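Local coordinates for sarcoplasmic calcium-binding protein (Branchiostoma lanceolatum, PDB 2SAS) that binds calcium through EF-hands and seems more abundant in fast-contracting muscles, with no functional link established from that distribution, at residues D119-D123 / T155-N159; A143-I148 / T179-P185; M35-K39 / Y51-Q55; F17-N21 / D30-M34; C93-L99 / K162-Y166. All coordinates share one frame; numbering follows the deposited sequence.

Contact 1 (D119-D123 / T155-N159); sequences DGIVD and TFDLN. With CA (calcium ion), chain D.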
# COMPACT_ATOMS: atom_id res chain seq x y z
N ASP A 119 8.11 24.19 -9.22
CA ASP A 119 9.14 24.36 -10.25
C ASP A 119 8.97 23.39 -11.39
O ASP A 119 9.74 23.49 -12.34
CB ASP A 119 10.58 24.25 -9.72
CG ASP A 119 10.89 23.10 -8.85
OD1 ASP A 119 10.07 22.22 -8.48
OD2 ASP A 119 12.07 23.00 -8.42
N GLY A 120 8.02 22.47 -11.28
CA GLY A 120 7.84 21.53 -12.45
C GLY A 120 8.86 20.42 -12.45
O GLY A 120 9.17 19.87 -13.51
N ILE A 121 9.39 20.09 -11.29
CA ILE A 121 10.39 19.02 -11.12
C ILE A 121 9.96 18.34 -9.83
O ILE A 121 9.60 19.20 -9.02
CB ILE A 121 11.83 19.65 -10.91
CG1 ILE A 121 12.30 20.22 -12.27
CG2 ILE A 121 12.89 18.72 -10.28
CD1 ILE A 121 13.58 21.07 -12.11
N VAL A 122 9.94 17.04 -9.67
CA VAL A 122 9.59 16.58 -8.31
C VAL A 122 11.02 16.15 -7.86
O VAL A 122 11.62 15.28 -8.53
CB VAL A 122 8.45 15.59 -8.09
CG1 VAL A 122 7.47 15.50 -9.23
CG2 VAL A 122 8.84 14.25 -7.53
N ASP A 123 11.50 16.85 -6.84
CA ASP A 123 12.88 16.52 -6.41
C ASP A 123 12.75 15.34 -5.45
O ASP A 123 11.56 14.98 -5.28
CB ASP A 123 13.61 17.72 -5.88
CG ASP A 123 12.94 18.39 -4.72
OD1 ASP A 123 12.45 17.74 -3.82
OD2 ASP A 123 12.88 19.64 -4.73
N THR A 155 15.58 14.49 -15.83
CA THR A 155 14.90 15.28 -14.82
C THR A 155 13.47 14.70 -14.67
O THR A 155 12.82 14.36 -15.69
CB THR A 155 14.80 16.82 -15.25
OG1 THR A 155 16.16 17.13 -15.71
CG2 THR A 155 14.51 17.78 -14.11
N PHE A 156 13.05 14.60 -13.44
CA PHE A 156 11.76 14.17 -13.03
C PHE A 156 10.79 15.36 -13.28
O PHE A 156 10.42 16.07 -12.34
CB PHE A 156 11.61 13.64 -11.60
CG PHE A 156 10.36 12.83 -11.31
CD1 PHE A 156 9.40 12.60 -12.29
CD2 PHE A 156 10.20 12.27 -10.04
CE1 PHE A 156 8.26 11.83 -12.03
CE2 PHE A 156 9.04 11.53 -9.75
CZ PHE A 156 8.06 11.31 -10.75
N ASP A 157 10.44 15.52 -14.54
CA ASP A 157 9.47 16.58 -14.85
C ASP A 157 8.18 15.91 -15.36
O ASP A 157 8.05 14.66 -15.28
CB ASP A 157 10.13 17.57 -15.80
CG ASP A 157 10.12 17.03 -17.21
OD1 ASP A 157 10.56 15.89 -17.36
OD2 ASP A 157 9.64 17.73 -18.11
N LEU A 158 7.25 16.70 -15.86
CA LEU A 158 5.95 16.29 -16.38
C LEU A 158 6.11 15.30 -17.53
O LEU A 158 5.40 14.29 -17.54
CB LEU A 158 5.12 17.50 -16.77
CG LEU A 158 3.62 17.51 -16.56
CD1 LEU A 158 2.92 18.27 -17.68
CD2 LEU A 158 3.02 16.13 -16.35
N ASN A 159 7.06 15.53 -18.44
CA ASN A 159 7.22 14.56 -19.53
C ASN A 159 7.80 13.26 -19.00
O ASN A 159 7.65 12.28 -19.75
CB ASN A 159 8.00 15.05 -20.74
CG ASN A 159 7.35 16.34 -21.18
OD1 ASN A 159 7.80 17.38 -20.66
ND2 ASN A 159 6.31 16.26 -21.99
CA CA D . 9.22 20.64 -7.12
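Val122 N donates a hydrogen bond to Phe156 O over 2.9 Å, with an angle of 150° at the hydrogen. This is the loop-to-loop link of a paired EF-hand. The 119-123 segment belongs to the calcium loop of EF-hand 3, and 155-159 is its counterpart in EF-hand 4. Ile121 CA adds a CA-H...O contact to the same Phe156 O, at 3.2 Å. Gly120 O faces the other loop in turn and lies 3.4 Å from Asp157 CB.

The side chains follow the backbone. Phe156 CG stands anti to its own N (chi1 -163°), which carries the ring against Val122. Val122 CG1 sits over the centre of one ring face, 4.2 Å from the centroid. Its other methyl, CG2, touches Phe156 CD2 at 3.5 Å. At the more exposed side, Ile121 CG1 meets Thr155 CG2 at 3.8 Å.

The next shell is the metal site. Ile121 O and Asp119 OD1 bind the calcium ion, and Asp115, Ser117 and Glu126 complete the set of protein ligands. One peptide unit therefore serves both sides: its oxygen, from Ile121, binds calcium, and its N-H, from Val122, holds Phe156. The cation probably polarises this unit and strengthens the donor. Tyr145 OH bonds to Val122 O, and Phe127 packs on both Val122 and Phe156. Beyond the ring, Asp157 caps helix 158-170: its OD2 accepts a weak bond from Asn159 N at 3.4 Å.

Contact 2 (A143-I148 / T179-P185); sequences AVYNVI and TLMGQKP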
# COMPACT_ATOMS: atom_id res chain seq x y z
N ALA A 143 17.48 5.25 -4.11
CA ALA A 143 17.61 4.26 -5.19
C ALA A 143 16.38 4.23 -6.09
O ALA A 143 16.49 3.91 -7.26
CB ALA A 143 17.84 2.86 -4.66
N VAL A 144 15.19 4.49 -5.54
CA VAL A 144 13.97 4.50 -6.38
C VAL A 144 14.06 5.76 -7.22
O VAL A 144 13.72 5.80 -8.40
CB VAL A 144 12.68 4.41 -5.54
CG1 VAL A 144 11.46 4.76 -6.36
CG2 VAL A 144 12.54 3.07 -4.84
N TYR A 145 14.53 6.83 -6.59
CA TYR A 145 14.65 8.11 -7.36
C TYR A 145 15.66 7.99 -8.47
O TYR A 145 15.56 8.67 -9.51
CB TYR A 145 15.05 9.21 -6.38
CG TYR A 145 14.98 10.57 -6.98
CD1 TYR A 145 13.68 11.11 -7.04
CD2 TYR A 145 16.05 11.32 -7.46
CE1 TYR A 145 13.46 12.36 -7.57
CE2 TYR A 145 15.82 12.62 -7.99
CZ TYR A 145 14.55 13.10 -8.03
OH TYR A 145 14.22 14.32 -8.54
N ASN A 146 16.69 7.17 -8.32
CA ASN A 146 17.71 7.00 -9.37
C ASN A 146 17.19 6.20 -10.54
O ASN A 146 17.67 6.38 -11.68
CB ASN A 146 19.05 6.56 -8.75
CG ASN A 146 19.82 7.83 -8.32
OD1 ASN A 146 20.60 8.42 -9.07
ND2 ASN A 146 19.58 8.30 -7.11
N VAL A 147 16.21 5.32 -10.34
CA VAL A 147 15.63 4.61 -11.50
C VAL A 147 14.84 5.66 -12.29
O VAL A 147 14.89 5.79 -13.51
CB VAL A 147 14.76 3.43 -11.05
CG1 VAL A 147 13.91 2.90 -12.22
CG2 VAL A 147 15.53 2.33 -10.39
N ILE A 148 14.11 6.51 -11.54
CA ILE A 148 13.34 7.56 -12.22
C ILE A 148 14.19 8.58 -12.99
O ILE A 148 13.86 9.03 -14.11
CB ILE A 148 12.42 8.32 -11.22
CG1 ILE A 148 11.68 7.31 -10.28
CG2 ILE A 148 11.46 9.23 -12.02
CD1 ILE A 148 10.66 8.02 -9.33
N THR A 179 8.06 2.74 -10.14
CA THR A 179 8.57 3.76 -9.22
C THR A 179 7.50 4.62 -8.59
O THR A 179 7.69 5.12 -7.47
CB THR A 179 9.71 4.63 -9.88
OG1 THR A 179 9.11 5.34 -10.97
CG2 THR A 179 10.84 3.72 -10.43
N LEU A 180 6.38 4.65 -9.30
CA LEU A 180 5.21 5.42 -8.86
C LEU A 180 4.50 4.69 -7.73
O LEU A 180 3.68 5.27 -7.02
CB LEU A 180 4.42 5.78 -10.10
CG LEU A 180 5.14 6.59 -11.18
CD1 LEU A 180 4.19 6.85 -12.35
CD2 LEU A 180 5.53 7.94 -10.56
N MET A 181 4.81 3.43 -7.52
CA MET A 181 4.18 2.64 -6.44
C MET A 181 5.25 2.59 -5.33
O MET A 181 5.13 1.94 -4.29
CB MET A 181 3.71 1.27 -6.88
CG MET A 181 2.67 1.18 -7.94
SD MET A 181 2.41 -0.59 -8.44
CE MET A 181 3.93 -1.03 -9.20
N GLY A 182 6.31 3.34 -5.65
CA GLY A 182 7.45 3.51 -4.76
C GLY A 182 8.37 2.30 -4.83
O GLY A 182 9.11 2.04 -3.88
N GLN A 183 8.31 1.56 -5.93
CA GLN A 183 9.24 0.39 -5.95
C GLN A 183 10.22 0.37 -7.07
O GLN A 183 10.07 0.99 -8.13
CB GLN A 183 8.45 -0.87 -5.73
CG GLN A 183 7.28 -1.19 -6.66
CD GLN A 183 7.37 -2.71 -6.84
OE1 GLN A 183 7.25 -3.38 -5.81
NE2 GLN A 183 7.74 -3.12 -8.04
N LYS A 184 11.30 -0.36 -6.82
CA LYS A 184 12.35 -0.46 -7.88
C LYS A 184 11.98 -1.62 -8.81
O LYS A 184 11.52 -2.67 -8.34
CB LYS A 184 13.69 -0.85 -7.22
CG LYS A 184 14.62 0.27 -6.81
CD LYS A 184 15.47 -0.11 -5.58
CE LYS A 184 14.79 0.37 -4.32
NZ LYS A 184 15.43 -0.11 -3.08
N PRO A 185 12.21 -1.45 -10.11
CA PRO A 185 11.92 -2.51 -11.06
C PRO A 185 12.89 -3.67 -10.92
O PRO A 185 14.01 -3.64 -11.50
CB PRO A 185 12.06 -1.87 -12.43
CG PRO A 185 12.89 -0.67 -12.24
CD PRO A 185 12.66 -0.22 -10.81
OXT PRO A 185 12.53 -4.62 -10.27
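Thr179 packs against three side chains of helix 141-149 by van der Waals contact. Its CG2 meets Val147 CG1 at 3.6 Å. Its CB lies 3.4 Å from Ile148 CG1, where the two side chains run past each other, head to tail. Val144 CG1 comes to the same CB at 3.9 Å. Thr179 OG1 is close to Ile148 CG1 but finds its polar partner in Ala176 O, to which it is hydrogen-bonded. The hydroxyl can thus sit among apolar groups.

A second apolar group forms at the chain end. Val147 CG1 touches Pro185 CD at 3.6 Å and reaches Thr179 as well, so it is wedged between the two. Lys184 uses its methylene chain. Its CD is 3.9 Å from Ala143 CB. A bend at chi3 (-94°) then turns CE toward Val144 CG2, 3.6 Å away.

The arrangement is a C-terminal tail folded back over the first helix of EF-hand 4. The chain leaves helix 158-170, passes a 3-10 turn at Thr179 and Leu180, and comes back against helix 141-149.

Polar contacts do little across this interface, and no hydrogen bond joins the two segments. Gly182 O only abuts Val144 CG2, at 3.7 Å. Within the tail, Gly182 N gives a weak bond to Thr179 O, and Gly182 has a positive phi (79°) as the chain turns. Tyr130 OH bonds to Leu180 O. Asp4 of the second subunit packs on Lys184.

Contact 3 (M35-K39 / Y51-Q55); sequences MTRYK and YKSMQ
The Tyr38 ring carries Met54 over one face. Met54 CG is 4.0 Å from the ring centroid, and SD stands 4.7 Å from it over the same face, a Met-aromatic contact. Tyr51 meets Tyr38 with the ring planes at 85°. Tyr38 CD2 lies at the edge of the Tyr51 ring, 3.3 Å from CE1. Tyr38 O also lies in the plane of the Tyr51 ring, at its edge near Tyr51 OH. Tyr51 OH is hydrogen-bonded to Lys43 O.

The two segments form an antiparallel helix pair. The outgoing helix of EF-hand 1, 28-42, turns back into helix 48-69, which leads to the calcium loop of EF-hand 2. The segment axes are 11.0 Å apart, at 154°.

With alanine at Tyr38, the Met54 sulfur would probably lose its aromatic partner and the edge of Tyr51 would face a gap. Met35 is bent twice. The chi2 bend (-58°) sets SD beside Met54 CG at 3.5 Å, and the chi3 bend turns CE to Tyr51 O at 3.7 Å. Lys39 CG rests 3.6 Å from Tyr51 CE1, while its amino end turns off from Tyr51.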
# COMPACT_ATOMS: atom_id res chain seq x y z
N MET A 35 -11.03 17.73 -4.33
CA MET A 35 -11.29 19.15 -4.16
C MET A 35 -11.13 19.52 -2.70
O MET A 35 -10.46 20.50 -2.37
CB MET A 35 -12.67 19.56 -4.67
CG MET A 35 -12.64 19.83 -6.14
SD MET A 35 -11.43 21.14 -6.52
CE MET A 35 -12.22 22.47 -5.55
N THR A 36 -11.75 18.73 -1.85
CA THR A 36 -11.58 18.91 -0.41
C THR A 36 -10.09 18.84 -0.09
O THR A 36 -9.63 19.62 0.72
CB THR A 36 -12.33 17.85 0.48
OG1 THR A 36 -13.71 18.01 0.14
CG2 THR A 36 -12.02 18.04 1.98
N ARG A 37 -9.38 17.90 -0.63
CA ARG A 37 -7.92 17.70 -0.37
C ARG A 37 -7.20 19.01 -0.76
O ARG A 37 -6.47 19.57 0.07
CB ARG A 37 -7.35 16.60 -1.21
CG ARG A 37 -6.70 15.37 -0.65
CD ARG A 37 -7.21 14.18 -1.44
NE ARG A 37 -6.39 13.03 -1.44
CZ ARG A 37 -6.03 12.19 -0.47
NH1 ARG A 37 -6.36 12.38 0.81
NH2 ARG A 37 -5.28 11.11 -0.78
N TYR A 38 -7.50 19.42 -1.99
CA TYR A 38 -6.96 20.61 -2.63
C TYR A 38 -7.10 21.89 -1.82
O TYR A 38 -6.13 22.65 -1.69
CB TYR A 38 -7.55 20.81 -4.02
CG TYR A 38 -6.80 21.64 -5.02
CD1 TYR A 38 -5.50 21.33 -5.45
CD2 TYR A 38 -7.39 22.76 -5.59
CE1 TYR A 38 -4.85 22.08 -6.42
CE2 TYR A 38 -6.77 23.51 -6.57
CZ TYR A 38 -5.48 23.18 -6.98
OH TYR A 38 -4.83 23.96 -7.92
N LYS A 39 -8.32 22.16 -1.41
CA LYS A 39 -8.63 23.36 -0.60
C LYS A 39 -7.97 23.15 0.78
O LYS A 39 -7.38 24.11 1.29
CB LYS A 39 -10.10 23.60 -0.43
CG LYS A 39 -10.97 23.56 -1.70
CD LYS A 39 -12.39 23.12 -1.28
CE LYS A 39 -13.38 24.21 -1.64
NZ LYS A 39 -14.22 24.51 -0.41
N TYR A 51 -10.01 27.52 -7.64
CA TYR A 51 -10.71 26.30 -7.20
C TYR A 51 -11.80 25.93 -8.18
O TYR A 51 -12.05 24.77 -8.49
CB TYR A 51 -11.23 26.51 -5.81
CG TYR A 51 -10.11 26.48 -4.79
CD1 TYR A 51 -9.39 25.30 -4.57
CD2 TYR A 51 -9.76 27.62 -4.08
CE1 TYR A 51 -8.37 25.23 -3.64
CE2 TYR A 51 -8.73 27.55 -3.13
CZ TYR A 51 -8.06 26.38 -2.88
OH TYR A 51 -7.08 26.35 -1.93
N LYS A 52 -12.42 27.01 -8.71
CA LYS A 52 -13.48 26.82 -9.70
C LYS A 52 -12.93 26.16 -10.94
O LYS A 52 -13.52 25.16 -11.42
CB LYS A 52 -14.25 28.11 -9.94
CG LYS A 52 -15.25 28.33 -8.76
CD LYS A 52 -16.07 29.58 -9.07
CE LYS A 52 -16.88 29.93 -7.81
NZ LYS A 52 -17.83 31.04 -8.12
N SER A 53 -11.80 26.64 -11.42
CA SER A 53 -11.21 26.03 -12.63
C SER A 53 -10.90 24.57 -12.38
O SER A 53 -11.20 23.71 -13.21
CB SER A 53 -9.96 26.77 -13.06
OG SER A 53 -10.20 28.15 -12.87
N MET A 54 -10.26 24.34 -11.25
CA MET A 54 -9.85 22.98 -10.84
C MET A 54 -11.05 22.03 -10.84
O MET A 54 -11.04 20.87 -11.27
CB MET A 54 -9.16 23.08 -9.50
CG MET A 54 -8.89 21.74 -8.90
SD MET A 54 -7.84 20.77 -10.00
CE MET A 54 -6.37 21.80 -10.19
N GLN A 55 -12.14 22.55 -10.35
CA GLN A 55 -13.41 21.80 -10.25
C GLN A 55 -13.94 21.42 -11.63
O GLN A 55 -14.30 20.25 -11.78
CB GLN A 55 -14.45 22.61 -9.47
CG GLN A 55 -15.51 21.64 -8.96
CD GLN A 55 -16.50 22.38 -8.10
OE1 GLN A 55 -16.58 22.09 -6.91
NE2 GLN A 55 -17.17 23.30 -8.75

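Contact 4 (F17-N21 / D30-M34); sequences FLDMN and DFEDM. With CA (calcium ion), chain B.
Met20 and Met34 cross at about a right angle, with their CG atoms 3.6 Å apart. Leu18 runs alongside Phe31, and its CD2 touches Phe31 CZ at 3.6 Å. Met34 ties these pairs together. Its chain is extended through chi2 and chi3, which sets CE over the centre of one Phe31 face and 3.5 Å from Leu18 O.

Outward, Met20 CB packs on Asp33 CB. Then comes the calcium site of EF-hand 1. Asp30 binds the ion through both carboxylate oxygens, each at 2.4 Å. Asp19 OD1 binds at 2.2 Å, and its carboxylate plane is turned 89° from that of Asp30. Asn21 OD1 is the third ligand group here. Asp23 OD1 and Ser25 O complete the site. Asp30 holds the last loop position, where EF-hands usually carry glutamate. It is also fixed by backbone donors. Asn21 N gives a nearly straight bond to OD1 (3.2 Å, 169°), and Gln27 N bonds to OD2. Asp19 OD2 is held by Gly24 N.

The contact joins helix 4-18 and the start of the calcium loop to helix 28-42. Helix 48-69 covers Leu18 and brings Trp62 to Phe31. Helix 103-114 packs on Phe17 and Met34, and Ile26 of strand 25-26 lies against Leu18 and Phe31.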
# COMPACT_ATOMS: atom_id res chain seq x y z
N PHE A 17 -5.39 6.61 -6.82
CA PHE A 17 -5.56 7.81 -7.66
C PHE A 17 -7.03 8.15 -7.87
O PHE A 17 -7.23 9.27 -8.38
CB PHE A 17 -4.86 7.62 -8.98
CG PHE A 17 -3.45 7.24 -9.06
CD1 PHE A 17 -2.58 7.32 -7.94
CD2 PHE A 17 -2.92 6.90 -10.32
CE1 PHE A 17 -1.23 7.02 -8.08
CE2 PHE A 17 -1.56 6.60 -10.45
CZ PHE A 17 -0.72 6.68 -9.33
N LEU A 18 -7.97 7.28 -7.54
CA LEU A 18 -9.36 7.68 -7.86
C LEU A 18 -10.37 7.50 -6.74
O LEU A 18 -11.16 8.45 -6.57
CB LEU A 18 -9.83 6.99 -9.16
CG LEU A 18 -9.29 7.48 -10.48
CD1 LEU A 18 -9.30 6.30 -11.45
CD2 LEU A 18 -10.13 8.62 -11.06
N ASP A 19 -10.33 6.36 -6.10
CA ASP A 19 -11.27 6.01 -5.02
C ASP A 19 -10.77 6.64 -3.72
O ASP A 19 -10.30 5.97 -2.79
CB ASP A 19 -11.52 4.50 -4.97
CG ASP A 19 -12.56 4.11 -3.93
OD1 ASP A 19 -13.51 4.91 -3.72
OD2 ASP A 19 -12.48 3.04 -3.29
N MET A 20 -10.91 7.96 -3.67
CA MET A 20 -10.46 8.76 -2.50
C MET A 20 -11.14 8.36 -1.20
O MET A 20 -10.45 8.27 -0.19
CB MET A 20 -10.67 10.24 -2.76
CG MET A 20 -10.02 10.64 -4.04
SD MET A 20 -8.20 10.61 -3.77
CE MET A 20 -7.81 8.97 -4.38
N ASN A 21 -12.44 8.09 -1.27
CA ASN A 21 -13.20 7.70 -0.09
C ASN A 21 -13.16 6.21 0.21
O ASN A 21 -13.94 5.79 1.09
CB ASN A 21 -14.64 8.20 -0.14
CG ASN A 21 -15.43 7.62 -1.30
OD1 ASN A 21 -15.19 6.48 -1.70
ND2 ASN A 21 -16.40 8.41 -1.81
N ASP A 30 -15.93 11.00 -4.96
CA ASP A 30 -14.48 10.71 -4.91
C ASP A 30 -13.77 12.01 -5.41
O ASP A 30 -12.83 12.44 -4.75
CB ASP A 30 -14.13 9.51 -5.77
CG ASP A 30 -14.55 8.22 -5.10
OD1 ASP A 30 -14.22 8.04 -3.92
OD2 ASP A 30 -15.25 7.45 -5.78
N PHE A 31 -14.28 12.52 -6.49
CA PHE A 31 -13.80 13.76 -7.10
C PHE A 31 -14.03 14.96 -6.18
O PHE A 31 -13.19 15.89 -6.12
CB PHE A 31 -14.42 13.92 -8.51
CG PHE A 31 -13.93 12.87 -9.48
CD1 PHE A 31 -14.41 11.58 -9.44
CD2 PHE A 31 -12.88 13.17 -10.36
CE1 PHE A 31 -13.91 10.58 -10.27
CE2 PHE A 31 -12.35 12.20 -11.23
CZ PHE A 31 -12.90 10.91 -11.17
N GLU A 32 -15.12 15.02 -5.43
CA GLU A 32 -15.37 16.12 -4.47
C GLU A 32 -14.27 16.03 -3.39
O GLU A 32 -13.79 17.04 -2.86
CB GLU A 32 -16.74 16.10 -3.83
CG GLU A 32 -18.04 16.30 -4.66
CD GLU A 32 -19.31 15.85 -3.97
OE1 GLU A 32 -19.40 14.79 -3.37
OE2 GLU A 32 -20.28 16.64 -4.03
N ASP A 33 -13.83 14.83 -3.07
CA ASP A 33 -12.79 14.54 -2.08
C ASP A 33 -11.41 15.01 -2.56
O ASP A 33 -10.46 15.27 -1.80
CB ASP A 33 -12.71 13.05 -1.76
CG ASP A 33 -13.66 12.49 -0.77
OD1 ASP A 33 -14.75 13.09 -0.62
OD2 ASP A 33 -13.40 11.42 -0.16
N MET A 34 -11.27 15.10 -3.86
CA MET A 34 -9.98 15.58 -4.42
C MET A 34 -9.91 17.08 -4.13
O MET A 34 -8.85 17.63 -3.73
CB MET A 34 -9.97 15.18 -5.86
CG MET A 34 -9.75 13.69 -5.95
SD MET A 34 -9.70 13.36 -7.75
CE MET A 34 -10.26 11.65 -7.77
CA CA B . -15.44 5.92 -3.99

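Contact 5 (C93-L99 / K162-Y166); sequences CKSVADL and KELYY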
# COMPACT_ATOMS: atom_id res chain seq x y z
N CYS A 93 -3.31 0.52 -27.36
CA CYS A 93 -2.73 1.89 -27.20
C CYS A 93 -1.20 1.85 -27.31
O CYS A 93 -0.62 0.80 -26.94
CB CYS A 93 -3.20 2.41 -25.84
SG CYS A 93 -2.60 1.38 -24.47
N LYS A 94 -0.50 2.88 -27.77
CA LYS A 94 0.96 2.84 -27.88
C LYS A 94 1.78 3.94 -27.24
O LYS A 94 3.00 3.67 -27.03
CB LYS A 94 1.49 2.66 -29.32
CG LYS A 94 2.63 1.65 -29.42
CD LYS A 94 3.66 2.00 -30.46
CE LYS A 94 5.05 2.35 -29.93
NZ LYS A 94 5.08 3.66 -29.20
N SER A 95 1.25 5.08 -26.91
CA SER A 95 2.00 6.18 -26.23
C SER A 95 1.03 6.87 -25.24
O SER A 95 -0.17 6.53 -25.33
CB SER A 95 2.48 7.20 -27.24
OG SER A 95 1.38 7.96 -27.71
N VAL A 96 1.52 7.77 -24.39
CA VAL A 96 0.67 8.47 -23.44
C VAL A 96 -0.47 9.14 -24.26
O VAL A 96 -1.63 9.14 -23.84
CB VAL A 96 1.31 9.41 -22.44
CG1 VAL A 96 0.91 10.88 -22.61
CG2 VAL A 96 0.93 9.06 -20.99
N ALA A 97 -0.07 9.63 -25.40
CA ALA A 97 -1.01 10.29 -26.32
C ALA A 97 -2.19 9.43 -26.75
O ALA A 97 -3.09 10.04 -27.38
CB ALA A 97 -0.19 10.84 -27.52
N ASP A 98 -2.27 8.14 -26.46
CA ASP A 98 -3.38 7.25 -26.83
C ASP A 98 -4.41 6.96 -25.71
O ASP A 98 -5.46 6.36 -25.97
CB ASP A 98 -2.90 5.83 -27.26
CG ASP A 98 -2.83 5.59 -28.74
OD1 ASP A 98 -3.66 6.15 -29.47
OD2 ASP A 98 -1.92 4.86 -29.18
N LEU A 99 -4.03 7.21 -24.48
CA LEU A 99 -4.80 6.99 -23.26
C LEU A 99 -6.11 7.76 -23.39
O LEU A 99 -6.12 8.81 -24.08
CB LEU A 99 -3.95 7.47 -22.07
CG LEU A 99 -3.48 6.36 -21.13
CD1 LEU A 99 -3.20 5.08 -21.92
CD2 LEU A 99 -2.21 6.85 -20.41
N LYS A 162 4.52 11.49 -17.18
CA LYS A 162 3.72 11.01 -18.25
C LYS A 162 4.20 9.62 -18.72
O LYS A 162 3.36 8.75 -18.90
CB LYS A 162 3.76 11.90 -19.51
CG LYS A 162 2.98 13.23 -19.36
CD LYS A 162 3.05 14.03 -20.66
CE LYS A 162 2.33 15.37 -20.56
NZ LYS A 162 2.04 15.89 -21.93
N GLU A 163 5.50 9.46 -18.89
CA GLU A 163 6.12 8.22 -19.39
C GLU A 163 5.91 7.09 -18.40
O GLU A 163 5.61 5.96 -18.76
CB GLU A 163 7.64 8.33 -19.65
CG GLU A 163 8.24 9.38 -20.58
CD GLU A 163 9.75 9.50 -20.60
OE1 GLU A 163 10.53 8.71 -20.08
OE2 GLU A 163 10.17 10.55 -21.19
N LEU A 164 6.15 7.46 -17.13
CA LEU A 164 6.02 6.48 -16.04
C LEU A 164 4.57 6.14 -15.79
O LEU A 164 4.21 4.97 -15.60
CB LEU A 164 6.80 7.02 -14.87
CG LEU A 164 8.28 7.33 -15.09
CD1 LEU A 164 8.76 8.21 -13.94
CD2 LEU A 164 9.04 6.00 -15.10
N TYR A 165 3.71 7.16 -15.81
CA TYR A 165 2.26 6.86 -15.60
C TYR A 165 1.82 5.82 -16.64
O TYR A 165 1.27 4.78 -16.25
CB TYR A 165 1.42 8.12 -15.54
CG TYR A 165 -0.06 7.97 -15.36
CD1 TYR A 165 -0.86 7.71 -16.49
CD2 TYR A 165 -0.71 8.13 -14.16
CE1 TYR A 165 -2.24 7.62 -16.40
CE2 TYR A 165 -2.10 8.02 -14.02
CZ TYR A 165 -2.86 7.80 -15.16
OH TYR A 165 -4.23 7.69 -15.08
N TYR A 166 2.20 6.06 -17.89
CA TYR A 166 1.93 5.20 -19.03
C TYR A 166 2.36 3.76 -18.78
O TYR A 166 1.65 2.78 -19.05
CB TYR A 166 2.65 5.66 -20.33
CG TYR A 166 2.29 4.76 -21.49
CD1 TYR A 166 0.96 4.72 -21.91
CD2 TYR A 166 3.20 3.95 -22.19
CE1 TYR A 166 0.51 3.94 -22.97
CE2 TYR A 166 2.78 3.14 -23.23
CZ TYR A 166 1.45 3.14 -23.63
OH TYR A 166 1.03 2.36 -24.68
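Tyr166 drives its side chain into the curve of the 93-99 loop, and this is the tight part of the contact. With chi1 near 180° (-178°), CG swings away from the backbone N and carries the ring toward the loop. The backbone of the loop covers one ring face. Ser95 C lies 3.7 Å above the ring plane and Val96 N 4.0 Å, both offset toward the rim. Leu99 CD1 comes to the ring edge, 4.0 Å from CE1. The phenol oxygen sits among backbone atoms, with Lys94 C 3.1 Å from Tyr166 OH. The angles there are poor, so proximity to Cys93 O makes no hydrogen bond. Cys93 SG lies obliquely beside the ring, 5.5 Å from its centroid. Val96 CG2 presses on Lys162 O at 3.2 Å and also meets Tyr166 CB. A leucine in place of Tyr166 would probably strip the loop backbone of its flat cover and leave a gap beside Cys93 and Lys94.

The other side is looser. The Lys162 chain runs off from the loop. Lys94 is exposed, and its side chain starts away from the helix. The loop holds its own shape on this side: Lys94 N bonds to Asp98 OD2 (2.8 Å, 157°), on the anti side of the carboxylate.

The loop links helix 79-91 of EF-hand 2 to helix 103-114 of EF-hand 3, and here it is laid against the last helix, 158-170. Leu99 CD2 reaches the edge of Tyr165, which packs in turn on Cys103, Arg106 and Ile107 of helix 103-114.

Overall arrangement
Along the chain, contact 4 closes first and contact 3 follows; their centres are 12 Å apart and both use helix 28-42. They build EF-hand 1 and its turn toward EF-hand 2. Contacts 1, 2 and 5 gather round EF-hands 3 and 4, with centres 15 to 18 Å apart. Contact 1 is nested inside the loop closed by contact 5, and both use helix 158-170. Along the chain, the segments of contact 2 alternate with those of both, and it touches each: Ile148 packs on Phe156 and on Leu164. Contacts 2 and 3 have centres about 29 Å apart, on opposite sides of the chain's centre. Phe17 packs on Tyr165 between contacts 4 and 5, which helps bring the two halves together.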